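PDB 2WS2: glutathione s-transferase from Haemonchus contortus, which probably catalyses the conjugation of glutathione to electrophilic compounds, as a Nu-class nematode enzyme of the sigma family. Local coordinates for residues 86-91 against 147-152; 156-161 against 184-189; 52-57 against 69-74. All coordinates share one frame; numbering follows the deposited sequence.

Interaction 1: residues 86-91 against 147-152; sequences AVVDSI and YLVGDS
Val149, in the loop between helix 118-143 and helix 155-162, pushes its side chain against one side of helix 82-100, where Val87, Val88 and Ile91 receive it. From CB outward the atoms of Val149 share the methyls of three helix residues. Val149 CB lies 4.2 Å from CG2 of Val88. There the side chain forks: Val149 CG1, anti to the backbone N (chi1 179°), sits between two valines one residue apart, 3.7 Å from Val87 CG1 and 3.9 Å from Val88 CG2. The other methyl, Val149 CG2, is wedged between residues one helical turn apart, 3.4 Å from Val87 CG1 and 3.7 Å from Ile91 CD1. The Val87 pair is closer than ordinary van der Waals contact, so the packing is tight at that point. Ile91 runs past Val149 in the opposite direction, while Ile91 CG2 makes a looser approach to Leu148 CD1 at 4.3 Å. Leu148 continues the apolar layer onto Val136, Ile139 and Leu140 of helix 118-143. Behind the valines, Val87 O accepts from Ile91 N and from Ser90 OG, the latter at 2.7 Å. No hydrogen bond crosses between 86-91 and 147-152. Apolar side chains carry the whole contact, which implies that shape complementarity and burial of apolar surface hold this loop against the helix.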
ATOM      1  N   ALA A  86      -3.048  12.847  -2.077  1.00 22.78           N
ATOM      2  CA  ALA A  86      -2.824  12.033  -0.897  1.00 22.72           C
ATOM      3  C   ALA A  86      -4.167  11.479  -0.543  1.00 22.06           C
ATOM      4  O   ALA A  86      -4.288  10.400  -0.018  1.00 22.11           O
ATOM      5  CB  ALA A  86      -2.287  12.858   0.234  1.00 23.48           C
ATOM      6  N   VAL A  87      -5.185  12.277  -0.762  1.00 22.01           N
ATOM      7  CA  VAL A  87      -6.558  11.778  -0.530  1.00 22.19           C
ATOM      8  C   VAL A  87      -6.801  10.505  -1.366  1.00 22.26           C
ATOM      9  O   VAL A  87      -7.270   9.492  -0.870  1.00 22.45           O
ATOM     10  CB  VAL A  87      -7.603  12.895  -0.789  1.00 23.06           C
ATOM     11  CG1 VAL A  87      -8.994  12.292  -1.217  1.00 24.24           C
ATOM     12  CG2 VAL A  87      -7.740  13.844   0.440  1.00 23.55           C
ATOM     13  N   VAL A  88      -6.489  10.615  -2.640  1.00 22.57           N
ATOM     14  CA  VAL A  88      -6.498   9.582  -3.670  1.00 23.24           C
ATOM     15  C   VAL A  88      -5.697   8.367  -3.231  1.00 22.93           C
ATOM     16  O   VAL A  88      -6.211   7.236  -3.266  1.00 23.45           O
ATOM     17  CB  VAL A  88      -5.828  10.125  -4.932  1.00 24.01           C
ATOM     18  CG1 VAL A  88      -5.263   8.980  -5.822  1.00 24.95           C
ATOM     19  CG2 VAL A  88      -6.802  10.998  -5.750  1.00 25.41           C
ATOM     20  N   ASP A  89      -4.470   8.631  -2.748  1.00 22.64           N
ATOM     21  CA  ASP A  89      -3.673   7.598  -2.164  1.00 23.08           C
ATOM     22  C   ASP A  89      -4.443   6.949  -1.029  1.00 22.92           C
ATOM     23  O   ASP A  89      -4.533   5.782  -1.027  1.00 23.54           O
ATOM     24  CB  ASP A  89      -2.282   8.137  -1.665  1.00 23.73           C
ATOM     25  CG  ASP A  89      -1.298   8.376  -2.812  1.00 24.80           C
ATOM     26  OD1 ASP A  89      -1.520   7.851  -3.940  1.00 25.25           O
ATOM     27  OD2 ASP A  89      -0.259   9.070  -2.618  1.00 25.79           O
ATOM     28  N   SER A  90      -5.037   7.706  -0.099  1.00 22.50           N
ATOM     29  CA  SER A  90      -5.598   7.113   1.126  1.00 23.01           C
ATOM     30  C   SER A  90      -6.788   6.200   0.818  1.00 23.41           C
ATOM     31  O   SER A  90      -7.042   5.229   1.535  1.00 24.29           O
ATOM     32  CB  SER A  90      -6.059   8.206   2.124  1.00 23.11           C
ATOM     33  OG  SER A  90      -7.339   8.748   1.710  1.00 23.02           O
ATOM     34  N   ILE A  91      -7.552   6.573  -0.202  1.00 23.35           N
ATOM     35  CA  ILE A  91      -8.703   5.727  -0.690  1.00 24.54           C
ATOM     36  C   ILE A  91      -8.270   4.411  -1.424  1.00 25.17           C
ATOM     37  O   ILE A  91      -8.719   3.343  -1.084  1.00 26.22           O
ATOM     38  CB  ILE A  91      -9.704   6.536  -1.560  1.00 25.41           C
ATOM     39  CG1 ILE A  91     -10.262   7.702  -0.731  1.00 25.49           C
ATOM     40  CG2 ILE A  91     -10.872   5.593  -2.044  1.00 27.60           C
ATOM     41  CD1 ILE A  91     -11.195   8.673  -1.469  1.00 26.97           C
ATOM     42  N   TYR A 147     -17.747  11.579  -8.862  1.00 26.06           N
ATOM     43  CA  TYR A 147     -16.372  10.998  -8.643  1.00 25.99           C
ATOM     44  C   TYR A 147     -15.912  11.021  -7.187  1.00 26.21           C
ATOM     45  O   TYR A 147     -16.448  11.746  -6.379  1.00 24.97           O
ATOM     46  CB  TYR A 147     -15.324  11.771  -9.441  1.00 26.85           C
ATOM     47  CG  TYR A 147     -15.518  11.743 -10.934  1.00 29.09           C
ATOM     48  CD1 TYR A 147     -15.948  12.871 -11.618  1.00 31.02           C
ATOM     49  CD2 TYR A 147     -15.268  10.583 -11.671  1.00 31.83           C
ATOM     50  CE1 TYR A 147     -16.135  12.851 -13.011  1.00 31.22           C
ATOM     51  CE2 TYR A 147     -15.462  10.549 -13.055  1.00 32.62           C
ATOM     52  CZ  TYR A 147     -15.898  11.680 -13.720  1.00 34.15           C
ATOM     53  OH  TYR A 147     -16.080  11.640 -15.098  1.00 33.56           O
ATOM     54  N   LEU A 148     -14.859  10.263  -6.853  1.00 25.62           N
ATOM     55  CA  LEU A 148     -14.477  10.167  -5.452  1.00 24.96           C
ATOM     56  C   LEU A 148     -13.737  11.405  -4.937  1.00 24.43           C
ATOM     57  O   LEU A 148     -13.849  11.760  -3.766  1.00 23.97           O
ATOM     58  CB  LEU A 148     -13.699   8.869  -5.148  1.00 24.48           C
ATOM     59  CG  LEU A 148     -14.353   7.481  -5.025  1.00 22.62           C
ATOM     60  CD1 LEU A 148     -13.307   6.409  -5.434  1.00 23.08           C
ATOM     61  CD2 LEU A 148     -14.906   7.153  -3.656  1.00 22.42           C
ATOM     62  N   VAL A 149     -13.014  12.078  -5.817  1.00 24.80           N
ATOM     63  CA  VAL A 149     -12.044  13.100  -5.408  1.00 24.56           C
ATOM     64  C   VAL A 149     -11.958  14.087  -6.575  1.00 25.21           C
ATOM     65  O   VAL A 149     -11.747  13.704  -7.721  1.00 24.81           O
ATOM     66  CB  VAL A 149     -10.650  12.433  -5.091  1.00 23.92           C
ATOM     67  CG1 VAL A 149      -9.618  13.464  -4.689  1.00 25.65           C
ATOM     68  CG2 VAL A 149     -10.802  11.386  -4.011  1.00 21.45           C
ATOM     69  N   GLY A 150     -12.197  15.357  -6.291  1.00 27.22           N
ATOM     70  CA  GLY A 150     -12.186  16.383  -7.335  1.00 28.68           C
ATOM     71  C   GLY A 150     -13.316  16.106  -8.297  1.00 28.82           C
ATOM     72  O   GLY A 150     -14.378  15.652  -7.881  1.00 31.00           O
ATOM     73  N   ASP A 151     -13.088  16.310  -9.587  1.00 30.00           N
ATOM     74  CA  ASP A 151     -14.158  16.081 -10.587  1.00 30.14           C
ATOM     75  C   ASP A 151     -13.690  15.600 -11.961  1.00 30.34           C
ATOM     76  O   ASP A 151     -14.273  15.954 -13.007  1.00 29.75           O
ATOM     77  CB  ASP A 151     -15.017  17.336 -10.739  1.00 30.32           C
ATOM     78  CG  ASP A 151     -14.213  18.590 -10.728  1.00 30.00           C
ATOM     79  OD1 ASP A 151     -13.403  18.818 -11.661  1.00 32.63           O
ATOM     80  OD2 ASP A 151     -14.417  19.353  -9.769  1.00 33.66           O
ATOM     81  N   SER A 152     -12.612  14.816 -11.957  1.00 29.30           N
ATOM     82  CA  SER A 152     -12.066  14.217 -13.172  1.00 28.59           C
ATOM     83  C   SER A 152     -11.685  12.829 -12.630  1.00 28.27           C
ATOM     84  O   SER A 152     -11.683  12.616 -11.405  1.00 25.33           O
ATOM     85  CB  SER A 152     -10.846  15.014 -13.698  1.00 29.27           C
ATOM     86  OG  SER A 152     -10.365  14.571 -14.997  1.00 30.43           O
TER

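Interaction 2: residues 156-161 against 184-189; sequences ADLYVA and EKVRSN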
ATOM      1  N   ALA A 156      -7.974   6.222  -8.038  1.00 22.61           N
ATOM      2  CA  ALA A 156      -8.792   5.770  -6.916  1.00 22.55           C
ATOM      3  C   ALA A 156     -10.198   5.313  -7.387  1.00 22.33           C
ATOM      4  O   ALA A 156     -10.750   4.339  -6.863  1.00 21.34           O
ATOM      5  CB  ALA A 156      -8.906   6.818  -5.894  1.00 21.71           C
ATOM      6  N   ASP A 157     -10.739   6.063  -8.348  1.00 23.09           N
ATOM      7  CA  ASP A 157     -11.893   5.624  -9.159  1.00 23.97           C
ATOM      8  C   ASP A 157     -11.631   4.282  -9.866  1.00 24.87           C
ATOM      9  O   ASP A 157     -12.467   3.375  -9.828  1.00 25.91           O
ATOM     10  CB  ASP A 157     -12.205   6.722 -10.179  1.00 24.23           C
ATOM     11  CG  ASP A 157     -12.794   7.956  -9.515  1.00 21.99           C
ATOM     12  OD1 ASP A 157     -13.688   7.795  -8.695  1.00 22.47           O
ATOM     13  OD2 ASP A 157     -12.355   9.076  -9.790  1.00 25.29           O
ATOM     14  N   LEU A 158     -10.453   4.134 -10.472  1.00 24.74           N
ATOM     15  CA  LEU A 158     -10.195   2.937 -11.246  1.00 24.71           C
ATOM     16  C   LEU A 158     -10.245   1.699 -10.367  1.00 26.20           C
ATOM     17  O   LEU A 158     -10.847   0.693 -10.749  1.00 24.75           O
ATOM     18  CB  LEU A 158      -8.938   3.059 -12.112  1.00 24.36           C
ATOM     19  CG  LEU A 158      -8.975   4.213 -13.116  1.00 21.94           C
ATOM     20  CD1 LEU A 158      -7.753   4.269 -13.965  1.00 21.51           C
ATOM     21  CD2 LEU A 158     -10.258   4.170 -14.023  1.00 22.41           C
ATOM     22  N   TYR A 159      -9.759   1.821  -9.132  1.00 26.35           N
ATOM     23  CA  TYR A 159      -9.554   0.626  -8.317  1.00 27.74           C
ATOM     24  C   TYR A 159     -10.867   0.110  -7.766  1.00 26.83           C
ATOM     25  O   TYR A 159     -11.102  -1.085  -7.709  1.00 26.56           O
ATOM     26  CB  TYR A 159      -8.610   0.915  -7.149  1.00 26.47           C
ATOM     27  CG  TYR A 159      -7.161   0.532  -7.383  1.00 30.37           C
ATOM     28  CD1 TYR A 159      -6.747  -0.795  -7.312  1.00 30.60           C
ATOM     29  CD2 TYR A 159      -6.189   1.512  -7.595  1.00 32.20           C
ATOM     30  CE1 TYR A 159      -5.407  -1.158  -7.501  1.00 30.79           C
ATOM     31  CE2 TYR A 159      -4.822   1.151  -7.781  1.00 33.36           C
ATOM     32  CZ  TYR A 159      -4.455  -0.169  -7.724  1.00 31.25           C
ATOM     33  OH  TYR A 159      -3.140  -0.509  -7.929  1.00 36.34           O
ATOM     34  N   VAL A 160     -11.724   1.002  -7.310  1.00 26.61           N
ATOM     35  CA  VAL A 160     -12.905   0.495  -6.654  1.00 27.46           C
ATOM     36  C   VAL A 160     -13.968   0.060  -7.682  1.00 26.24           C
ATOM     37  O   VAL A 160     -14.727  -0.864  -7.422  1.00 25.40           O
ATOM     38  CB  VAL A 160     -13.406   1.423  -5.486  1.00 28.81           C
ATOM     39  CG1 VAL A 160     -12.640   2.716  -5.458  1.00 27.71           C
ATOM     40  CG2 VAL A 160     -14.956   1.652  -5.499  1.00 29.02           C
ATOM     41  N   ALA A 161     -13.959   0.692  -8.846  1.00 26.13           N
ATOM     42  CA  ALA A 161     -15.015   0.478  -9.863  1.00 27.87           C
ATOM     43  C   ALA A 161     -14.778  -0.826 -10.620  1.00 28.91           C
ATOM     44  O   ALA A 161     -15.736  -1.464 -11.119  1.00 29.42           O
ATOM     45  CB  ALA A 161     -15.088   1.671 -10.838  1.00 26.69           C
ATOM     46  N   GLU A 184     -20.507   2.511 -12.797  1.00 27.47           N
ATOM     47  CA  GLU A 184     -21.114   2.651 -14.117  1.00 27.53           C
ATOM     48  C   GLU A 184     -20.505   3.894 -14.760  1.00 26.25           C
ATOM     49  O   GLU A 184     -20.056   3.850 -15.899  1.00 27.45           O
ATOM     50  CB  GLU A 184     -22.647   2.790 -14.038  1.00 26.16           C
ATOM     51  CG  GLU A 184     -23.392   1.493 -13.958  1.00 29.19           C
ATOM     52  CD  GLU A 184     -24.883   1.677 -14.167  1.00 32.31           C
ATOM     53  OE1 GLU A 184     -25.422   1.015 -15.077  1.00 31.37           O
ATOM     54  OE2 GLU A 184     -25.508   2.511 -13.444  1.00 34.62           O
ATOM     55  N   LYS A 185     -20.466   4.989 -14.006  1.00 25.86           N
ATOM     56  CA  LYS A 185     -19.950   6.289 -14.495  1.00 25.13           C
ATOM     57  C   LYS A 185     -18.475   6.242 -14.864  1.00 23.99           C
ATOM     58  O   LYS A 185     -18.053   6.790 -15.885  1.00 23.89           O
ATOM     59  CB  LYS A 185     -20.211   7.390 -13.438  1.00 25.84           C
ATOM     60  CG  LYS A 185     -19.603   8.749 -13.713  1.00 26.69           C
ATOM     61  CD  LYS A 185     -19.513   9.572 -12.402  1.00 26.38           C
ATOM     62  CE  LYS A 185     -19.208  11.044 -12.651  1.00 29.10           C
ATOM     63  NZ  LYS A 185     -19.966  11.753 -13.766  1.00 31.66           N
ATOM     64  N   VAL A 186     -17.679   5.586 -14.036  1.00 23.68           N
ATOM     65  CA  VAL A 186     -16.246   5.361 -14.416  1.00 24.18           C
ATOM     66  C   VAL A 186     -16.122   4.600 -15.720  1.00 24.68           C
ATOM     67  O   VAL A 186     -15.472   5.053 -16.678  1.00 25.58           O
ATOM     68  CB  VAL A 186     -15.480   4.627 -13.276  1.00 22.83           C
ATOM     69  CG1 VAL A 186     -13.969   4.497 -13.589  1.00 22.89           C
ATOM     70  CG2 VAL A 186     -15.722   5.345 -12.021  1.00 22.10           C
ATOM     71  N   ARG A 187     -16.773   3.444 -15.784  1.00 26.91           N
ATOM     72  CA  ARG A 187     -16.651   2.589 -16.956  1.00 28.87           C
ATOM     73  C   ARG A 187     -17.474   3.094 -18.139  1.00 30.44           C
ATOM     74  O   ARG A 187     -17.487   2.451 -19.175  1.00 30.03           O
ATOM     75  CB  ARG A 187     -17.076   1.151 -16.655  1.00 30.32           C
ATOM     76  CG  ARG A 187     -16.403   0.520 -15.461  1.00 29.61           C
ATOM     77  CD  ARG A 187     -16.171  -0.908 -15.748  1.00 29.03           C
ATOM     78  NE  ARG A 187     -16.489  -1.730 -14.584  1.00 31.10           N
ATOM     79  CZ  ARG A 187     -17.677  -2.285 -14.373  1.00 35.94           C
ATOM     80  NH1 ARG A 187     -18.650  -2.099 -15.269  1.00 34.59           N
ATOM     81  NH2 ARG A 187     -17.888  -3.026 -13.275  1.00 36.04           N
ATOM     82  N   SER A 188     -18.146   4.237 -17.962  1.00 31.00           N
ATOM     83  CA  SER A 188     -18.906   4.859 -19.034  1.00 30.87           C
ATOM     84  C   SER A 188     -17.990   5.818 -19.775  1.00 31.10           C
ATOM     85  O   SER A 188     -18.230   6.152 -20.945  1.00 29.10           O
ATOM     86  CB  SER A 188     -20.180   5.532 -18.498  1.00 30.23           C
ATOM     87  OG  SER A 188     -19.927   6.780 -17.875  1.00 29.75           O
ATOM     88  N   ASN A 189     -16.922   6.239 -19.094  1.00 30.24           N
ATOM     89  CA  ASN A 189     -15.802   6.876 -19.762  1.00 31.38           C
ATOM     90  C   ASN A 189     -15.490   6.118 -21.068  1.00 33.20           C
ATOM     91  O   ASN A 189     -15.402   4.879 -21.049  1.00 34.49           O
ATOM     92  CB  ASN A 189     -14.582   6.871 -18.819  1.00 31.56           C
ATOM     93  CG  ASN A 189     -13.606   7.972 -19.123  1.00 29.37           C
ATOM     94  OD1 ASN A 189     -12.945   7.971 -20.150  1.00 34.08           O
ATOM     95  ND2 ASN A 189     -13.517   8.936 -18.224  1.00 33.42           N
TER
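Val186, in the last turn of helix 177-186, fits its isopropyl group against Ala161 and Leu158 of helix 155-162. This is the close-packed part of the contact. Ala161 CB stands 3.9 Å from Val186 CB, and the small alanine lets the backbones approach to 6.8 Å between the CA atoms of Ala161 and Val186. Val186 CG1, anti to its backbone N (chi1 -175°), meets Leu158 CD2 at 3.8 Å, the two side chains passing at a slant. Leu158 also packs on Ile17, Gln20 and Leu24 of helix 16-24 in the thioredoxin-like domain. Val186 CG2, the other methyl, lies beside Ala161 CB and is 4.2 Å from Asp157 CB. The carboxylate of Asp157 is engaged outside the pair: OD1 accepts from His182 NE2 and Leu148 N, and OD2 from Thr154 N.

The Arg187 side is looser and partly exposed. Arg187 bends at chi2 and chi3, bringing Arg187 NH2 to 3.4 Å from Ala161 O in a weak hydrogen bond whose N-H...O angle is 132°. The carbonyl approaches the guanidinium obliquely, and a cation-pi contact with Phe165 gives the group a second partner. Beyond Val186 the chain makes a type I turn to Asn189, at the N-cap position of helix 190-198; Ser188 OG bonds to Lys185 O at 2.7 Å. The Asp157 bond to Thr154 N, in a Thr-X-X-Asp sequence, is consistent with the N-capping box (S/T-X-X-D) that starts this helix in the all-helical C-terminal domain of glutathione transferases.

Interaction 3: residues 52-57 against 69-74; sequences PVLEVD and RYLARK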
ATOM      1  N   PRO A  52       3.601  -7.385 -11.256  1.00 22.68           N
ATOM      2  CA  PRO A  52       3.920  -6.746 -12.514  1.00 22.48           C
ATOM      3  C   PRO A  52       5.171  -5.910 -12.430  1.00 22.84           C
ATOM      4  O   PRO A  52       5.576  -5.529 -11.329  1.00 23.59           O
ATOM      5  CB  PRO A  52       2.698  -5.862 -12.766  1.00 21.95           C
ATOM      6  CG  PRO A  52       2.224  -5.502 -11.427  1.00 22.62           C
ATOM      7  CD  PRO A  52       2.557  -6.632 -10.517  1.00 22.32           C
ATOM      8  N   VAL A  53       5.785  -5.671 -13.580  1.00 22.80           N
ATOM      9  CA  VAL A  53       6.934  -4.796 -13.694  1.00 21.21           C
ATOM     10  C   VAL A  53       6.755  -3.898 -14.889  1.00 20.54           C
ATOM     11  O   VAL A  53       6.505  -4.379 -16.003  1.00 21.17           O
ATOM     12  CB  VAL A  53       8.217  -5.614 -13.939  1.00 21.61           C
ATOM     13  CG1 VAL A  53       9.339  -4.711 -14.410  1.00 23.08           C
ATOM     14  CG2 VAL A  53       8.591  -6.405 -12.666  1.00 20.38           C
ATOM     15  N   LEU A  54       6.919  -2.600 -14.667  1.00 20.52           N
ATOM     16  CA  LEU A  54       7.036  -1.620 -15.726  1.00 21.12           C
ATOM     17  C   LEU A  54       8.474  -1.297 -16.204  1.00 23.69           C
ATOM     18  O   LEU A  54       9.393  -1.097 -15.386  1.00 22.19           O
ATOM     19  CB  LEU A  54       6.361  -0.321 -15.304  1.00 20.97           C
ATOM     20  CG  LEU A  54       6.287   0.660 -16.475  1.00 20.88           C
ATOM     21  CD1 LEU A  54       5.223   0.163 -17.523  1.00 25.53           C
ATOM     22  CD2 LEU A  54       6.006   2.048 -16.011  1.00 23.33           C
ATOM     23  N   GLU A  55       8.650  -1.207 -17.526  1.00 24.09           N
ATOM     24  CA  GLU A  55       9.845  -0.588 -18.081  1.00 26.46           C
ATOM     25  C   GLU A  55       9.578   0.699 -18.828  1.00 28.06           C
ATOM     26  O   GLU A  55       8.672   0.766 -19.681  1.00 31.46           O
ATOM     27  CB  GLU A  55      10.631  -1.556 -18.989  1.00 26.33           C
ATOM     28  CG  GLU A  55      11.012  -2.866 -18.321  1.00 27.83           C
ATOM     29  CD  GLU A  55      12.056  -3.631 -19.100  1.00 28.32           C
ATOM     30  OE1 GLU A  55      12.257  -4.832 -18.783  1.00 29.54           O
ATOM     31  OE2 GLU A  55      12.648  -3.045 -20.035  1.00 26.48           O
ATOM     32  N   VAL A  56      10.389   1.714 -18.533  1.00 29.54           N
ATOM     33  CA  VAL A  56      10.276   3.061 -19.131  1.00 29.64           C
ATOM     34  C   VAL A  56      11.624   3.311 -19.769  1.00 31.13           C
ATOM     35  O   VAL A  56      12.663   3.276 -19.089  1.00 31.34           O
ATOM     36  CB  VAL A  56      10.027   4.163 -18.044  1.00 28.77           C
ATOM     37  CG1 VAL A  56      10.042   5.566 -18.644  1.00 27.57           C
ATOM     38  CG2 VAL A  56       8.739   3.917 -17.316  1.00 26.90           C
ATOM     39  N   ASP A  57      11.597   3.572 -21.066  1.00 31.49           N
ATOM     40  CA  ASP A  57      12.748   3.426 -21.936  1.00 32.84           C
ATOM     41  C   ASP A  57      13.862   2.551 -21.323  1.00 33.53           C
ATOM     42  O   ASP A  57      15.007   2.978 -21.213  1.00 34.09           O
ATOM     43  CB  ASP A  57      13.238   4.784 -22.467  1.00 32.77           C
ATOM     44  CG  ASP A  57      12.371   5.315 -23.620  1.00 33.93           C
ATOM     45  OD1 ASP A  57      12.284   6.555 -23.803  1.00 38.56           O
ATOM     46  OD2 ASP A  57      11.775   4.518 -24.358  1.00 30.50           O
ATOM     47  N   ARG A  69       0.480   4.772  -9.247  1.00 22.41           N
ATOM     48  CA  ARG A  69       0.843   6.162  -8.837  1.00 21.21           C
ATOM     49  C   ARG A  69       1.813   6.879  -9.742  1.00 20.56           C
ATOM     50  O   ARG A  69       1.634   8.083 -10.023  1.00 21.22           O
ATOM     51  CB  ARG A  69       1.298   6.235  -7.380  1.00 21.13           C
ATOM     52  CG  ARG A  69       1.518   7.645  -6.852  1.00 21.63           C
ATOM     53  CD  ARG A  69       1.834   7.598  -5.390  1.00 20.26           C
ATOM     54  NE  ARG A  69       0.927   6.723  -4.700  1.00 21.51           N
ATOM     55  CZ  ARG A  69       1.207   5.521  -4.210  1.00 23.94           C
ATOM     56  NH1 ARG A  69       2.432   4.962  -4.335  1.00 20.83           N
ATOM     57  NH2 ARG A  69       0.231   4.873  -3.592  1.00 25.32           N
ATOM     58  N   TYR A  70       2.791   6.145 -10.259  1.00 20.39           N
ATOM     59  CA  TYR A  70       3.860   6.685 -11.098  1.00 21.27           C
ATOM     60  C   TYR A  70       3.350   7.149 -12.466  1.00 23.17           C
ATOM     61  O   TYR A  70       3.676   8.243 -12.987  1.00 22.43           O
ATOM     62  CB  TYR A  70       4.950   5.598 -11.302  1.00 20.12           C
ATOM     63  CG  TYR A  70       5.930   6.000 -12.367  1.00 19.12           C
ATOM     64  CD1 TYR A  70       6.949   6.910 -12.077  1.00 21.57           C
ATOM     65  CD2 TYR A  70       5.864   5.487 -13.636  1.00 19.87           C
ATOM     66  CE1 TYR A  70       7.838   7.294 -13.001  1.00 18.42           C
ATOM     67  CE2 TYR A  70       6.780   5.901 -14.624  1.00 18.10           C
ATOM     68  CZ  TYR A  70       7.748   6.809 -14.270  1.00 17.45           C
ATOM     69  OH  TYR A  70       8.643   7.245 -15.156  1.00 20.12           O
ATOM     70  N   LEU A  71       2.561   6.281 -13.082  1.00 23.26           N
ATOM     71  CA  LEU A  71       1.952   6.627 -14.369  1.00 23.57           C
ATOM     72  C   LEU A  71       0.844   7.686 -14.275  1.00 23.25           C
ATOM     73  O   LEU A  71       0.742   8.571 -15.116  1.00 23.20           O
ATOM     74  CB  LEU A  71       1.389   5.360 -14.986  1.00 23.25           C
ATOM     75  CG  LEU A  71       2.408   4.455 -15.672  1.00 23.36           C
ATOM     76  CD1 LEU A  71       1.662   3.387 -16.379  1.00 24.43           C
ATOM     77  CD2 LEU A  71       3.256   5.207 -16.637  1.00 19.14           C
ATOM     78  N   ALA A  72       0.025   7.566 -13.244  1.00 24.50           N
ATOM     79  CA  ALA A  72      -1.078   8.504 -12.948  1.00 24.71           C
ATOM     80  C   ALA A  72      -0.633   9.974 -12.759  1.00 25.20           C
ATOM     81  O   ALA A  72      -1.239  10.892 -13.328  1.00 22.89           O
ATOM     82  CB  ALA A  72      -1.839   8.006 -11.729  1.00 24.39           C
ATOM     83  N   ARG A  73       0.446  10.171 -11.972  1.00 24.54           N
ATOM     84  CA  ARG A  73       1.104  11.471 -11.804  1.00 24.79           C
ATOM     85  C   ARG A  73       1.569  12.060 -13.110  1.00 24.71           C
ATOM     86  O   ARG A  73       1.279  13.208 -13.415  1.00 25.66           O
ATOM     87  CB  ARG A  73       2.347  11.348 -10.893  1.00 25.27           C
ATOM     88  CG  ARG A  73       2.047  11.496  -9.454  1.00 26.79           C
ATOM     89  CD  ARG A  73       3.326  11.663  -8.634  1.00 25.62           C
ATOM     90  NE  ARG A  73       3.052  11.360  -7.241  1.00 24.12           N
ATOM     91  CZ  ARG A  73       3.952  11.413  -6.271  1.00 27.95           C
ATOM     92  NH1 ARG A  73       5.223  11.778  -6.537  1.00 23.03           N
ATOM     93  NH2 ARG A  73       3.580  11.104  -5.042  1.00 20.40           N
ATOM     94  N   LYS A  74       2.302  11.287 -13.892  1.00 24.66           N
ATOM     95  CA  LYS A  74       2.862  11.842 -15.127  1.00 25.49           C
ATOM     96  C   LYS A  74       1.767  12.159 -16.153  1.00 25.20           C
ATOM     97  O   LYS A  74       1.945  13.042 -16.977  1.00 25.84           O
ATOM     98  CB  LYS A  74       3.972  10.943 -15.727  1.00 25.15           C
ATOM     99  CG  LYS A  74       3.511   9.691 -16.431  1.00 25.12           C
ATOM    100  CD  LYS A  74       4.651   8.717 -16.762  1.00 26.15           C
ATOM    101  CE  LYS A  74       5.553   9.211 -17.845  1.00 26.73           C
ATOM    102  NZ  LYS A  74       6.821   8.426 -17.793  1.00 27.73           N
TER
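In the thioredoxin-like N-terminal domain, the helix that follows the beta hairpin of strands 53-56 and 59-62 lies against the sheet, and Leu54 and Val56 on the first hairpin strand meet Tyr70, Leu71 and Lys74 on this helix. The axes of strand 53-56 and helix 69-74 come within 11.6 Å at 40°, a separation spanned largely by the tyrosine and leucine side chains. Tyr70 does so with CG anti to its backbone N (chi1 169°), which sends the ring out to the strand. There it meets Val56 tip to tip: Val56 CG2 is 3.9 Å from Tyr70 CE2, and Val56 CG1 is 4.1 Å from Tyr70 OH. Leu54 crosses the tyrosine at about a right angle, Leu54 CD2 lying 4.2 Å from Tyr70 CE2. The same Leu54 CD2 stands 4.2 Å from Leu71 CD2, so one methyl serves both helix residues. Both leucines also touch Phe22 of helix 16-24, and Leu71 reaches Tyr4 of strand 4-9.

Toward the more exposed end, Lys74 NZ makes weak hydrogen bonds to Tyr70 OH, at 3.4 Å, and to the hydroxyl of Tyr4, while lying 4.4 Å from Val56 CG1. No hydrogen bond joins 52-57 to 69-74. At the other end of the strand, Pro52 follows a cis peptide bond. On the helix, Arg69 forms a salt bridge with Asp89 of its own chain and another with Asp89 of the second subunit, long and weak in its symmetry counterpart. A hairpin entered through a cis-proline and followed by a helix packed on the sheet is a hallmark of the thioredoxin fold as found in glutathione transferases.

How the interactions relate
From the N terminus, interaction 3 comes first, closing a short loop through strand 59-62 and the start of helix 64-75 within the thioredoxin-like domain. Helix 82-100 follows, and interaction 1 closes a much longer, largely helical excursion by bringing the loop at 147-152 back to it. Interaction 2 then joins helix 155-162 to the end of helix 177-186. The three loops run in series; none nests or crosses. Interactions 1 and 2 touch through Leu148 and Asp157, and Tyr147 meets Lys185. Interactions 1 and 3 are linked by the Asp89-Arg69 salt bridge between the domains, and both touch the second subunit. Interactions 2 and 3 stay apart, their nearest atoms about 7 Å away.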